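Local coordinates for F5/8 type C domain protein (Bacteroides ovatus, PDB 4ZRX) that probably hydrolyses alpha-L-fucosides with a TIM-barrel catalytic domain and is likely to bind carbohydrate through an F5/8 type C domain, at residues M217-D222 against P246-A250. Residues are numbered along the deposited sequence; the frame is centred on the assembly and turned at random.
Sequences MAIMGD and PGIYA
A very short hydrogen bond, 2.5 Å from Tyr249 OH as donor to Asp222 OD2, joins the end of a strand and its following turn to a loop; the other contacts are van der Waals, plus one bridging water. Asp222 OD2 lies at the edge of the Tyr249 ring, near its plane; Asp222 has chi1 near 60° (p), Tyr249 -62° (m). Strand 217-219 ends at Ile219, whose phi/psi of 82/-86 is unusual for a residue with a side chain. An inverse gamma turn centred on Met220 (-88/76) follows, with a weak bond from Gly221 N to Ile219 O, 3.0 Å, and then extended Gly221 (-167/164). Across from it, Pro246-Tyr249 form a type I beta turn: Gly247 -63/-20, Ile248 -74/-12, closed by Tyr249 N to Pro246 O at 3.1 Å. CA atoms approach to 5.6 Å for Met220-Ile248 and 5.2 Å for Asp222-Pro246. The CA-to-CB bond of Ile248 (chi1 56°, chi2 159°) points toward 217-222: its CG2 lies 3.3 Å from Met220 C, 3.6 Å from Gly221 N and 4.2 Å from Met217 CE. Met220, like Met217 a selenomethionine, has all three chi angles m and folds its CE to 3.7 Å from Gly247 C; Asp222 CB packs 3.6 Å from Pro246 CG. One water bridges Ile219 O and Gly247 N, 2.8 Å from each. In this TIM-barrel domain, the C-terminal end of barrel strand 216-219 meets the loop between strand 241-242 and helix 252-259, with Trp201 touching Met220 and Ile248. Asp222 OD1 also salt-bridges Lys10, consistent with an ionised Asp222 accepting a hydrogen bond from the Tyr249 hydroxyl, which keeps its proton.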
loop_
_atom_site.group_PDB
_atom_site.type_symbol
_atom_site.label_atom_id
_atom_site.label_comp_id
_atom_site.label_asym_id
_atom_site.label_seq_id
_atom_site.Cartn_x
_atom_site.Cartn_y
_atom_site.Cartn_z
HETATM N N MSE A 217 -12.712 13.170 -8.254
HETATM C CA MSE A 217 -11.717 14.094 -7.696
HETATM C C MSE A 217 -11.242 13.536 -6.377
HETATM O O MSE A 217 -12.008 13.352 -5.440
HETATM C CB MSE A 217 -12.321 15.492 -7.521
HETATM C CG MSE A 217 -11.308 16.547 -7.105
HETATM SE SE MSE A 217 -12.242 18.224 -7.128
HETATM C CE MSE A 217 -11.211 19.415 -6.029
ATOM N N ALA A 218 -9.950 13.175 -6.322
ATOM C CA ALA A 218 -9.356 12.431 -5.213
ATOM C C ALA A 218 -8.393 13.213 -4.334
ATOM O O ALA A 218 -7.644 14.076 -4.803
ATOM C CB ALA A 218 -8.632 11.239 -5.788
ATOM N N ILE A 219 -8.438 12.875 -3.038
ATOM C CA ILE A 219 -7.515 13.286 -1.977
ATOM C C ILE A 219 -7.961 14.663 -1.512
ATOM O O ILE A 219 -8.749 14.753 -0.549
ATOM C CB ILE A 219 -6.027 13.196 -2.356
ATOM C CG1 ILE A 219 -5.724 11.889 -3.087
ATOM C CG2 ILE A 219 -5.160 13.452 -1.140
ATOM C CD1 ILE A 219 -6.044 10.569 -2.339
HETATM N N MSE A 220 -7.517 15.735 -2.170
HETATM C CA MSE A 220 -8.122 17.068 -1.956
HETATM C C MSE A 220 -9.267 17.090 -2.951
HETATM O O MSE A 220 -9.196 17.641 -4.057
HETATM C CB MSE A 220 -7.128 18.214 -2.177
HETATM C CG MSE A 220 -5.988 18.250 -1.236
HETATM SE SE MSE A 220 -6.500 18.283 0.643
HETATM C CE MSE A 220 -7.392 19.949 0.622
ATOM N N GLY A 221 -10.300 16.372 -2.556
ATOM C CA GLY A 221 -11.476 16.096 -3.381
ATOM C C GLY A 221 -12.541 15.521 -2.451
ATOM O O GLY A 221 -12.234 15.107 -1.346
ATOM N N ASP A 222 -13.801 15.483 -2.870
ATOM C CA ASP A 222 -14.816 14.817 -2.052
ATOM C C ASP A 222 -15.292 13.508 -2.641
ATOM O O ASP A 222 -16.224 12.888 -2.077
ATOM C CB ASP A 222 -16.036 15.742 -1.788
ATOM C CG ASP A 222 -16.739 16.182 -3.024
ATOM O OD1 ASP A 222 -16.510 15.687 -4.152
ATOM O OD2 ASP A 222 -17.647 17.082 -2.798
ATOM N N PRO A 246 -14.401 16.067 3.771
ATOM C CA PRO A 246 -13.427 16.354 2.721
ATOM C C PRO A 246 -12.705 17.657 2.922
ATOM O O PRO A 246 -13.342 18.688 3.221
ATOM C CB PRO A 246 -14.265 16.347 1.438
ATOM C CG PRO A 246 -15.268 15.317 1.725
ATOM C CD PRO A 246 -15.637 15.509 3.193
ATOM N N GLY A 247 -11.384 17.615 2.757
ATOM C CA GLY A 247 -10.523 18.755 3.049
ATOM C C GLY A 247 -10.787 19.983 2.190
ATOM O O GLY A 247 -10.403 21.100 2.546
ATOM N N ILE A 248 -11.432 19.786 1.045
ATOM C CA ILE A 248 -11.711 20.878 0.145
ATOM C C ILE A 248 -12.832 21.807 0.628
ATOM O O ILE A 248 -13.034 22.853 0.019
ATOM C CB ILE A 248 -12.036 20.404 -1.264
ATOM C CG1 ILE A 248 -13.218 19.416 -1.268
ATOM C CG2 ILE A 248 -10.761 19.835 -1.912
ATOM C CD1 ILE A 248 -13.863 19.334 -2.575
ATOM N N TYR A 249 -13.575 21.395 1.650
ATOM C CA TYR A 249 -14.680 22.188 2.125
ATOM C C TYR A 249 -14.136 23.139 3.167
ATOM O O TYR A 249 -13.317 22.768 3.998
ATOM C CB TYR A 249 -15.751 21.317 2.766
ATOM C CG TYR A 249 -16.413 20.316 1.864
ATOM C CD1 TYR A 249 -16.345 20.392 0.469
ATOM C CD2 TYR A 249 -17.135 19.295 2.410
ATOM C CE1 TYR A 249 -16.982 19.421 -0.325
ATOM C CE2 TYR A 249 -17.758 18.368 1.640
ATOM C CZ TYR A 249 -17.689 18.423 0.292
ATOM O OH TYR A 249 -18.371 17.484 -0.423
ATOM N N ALA A 250 -14.605 24.389 3.130
ATOM C CA ALA A 250 -14.089 25.384 4.056
ATOM C C ALA A 250 -14.303 24.959 5.519
ATOM O O ALA A 250 -13.470 25.204 6.372
ATOM C CB ALA A 250 -14.811 26.723 3.809
HETATM O O HOH W 1 -9.248 15.900 1.983
#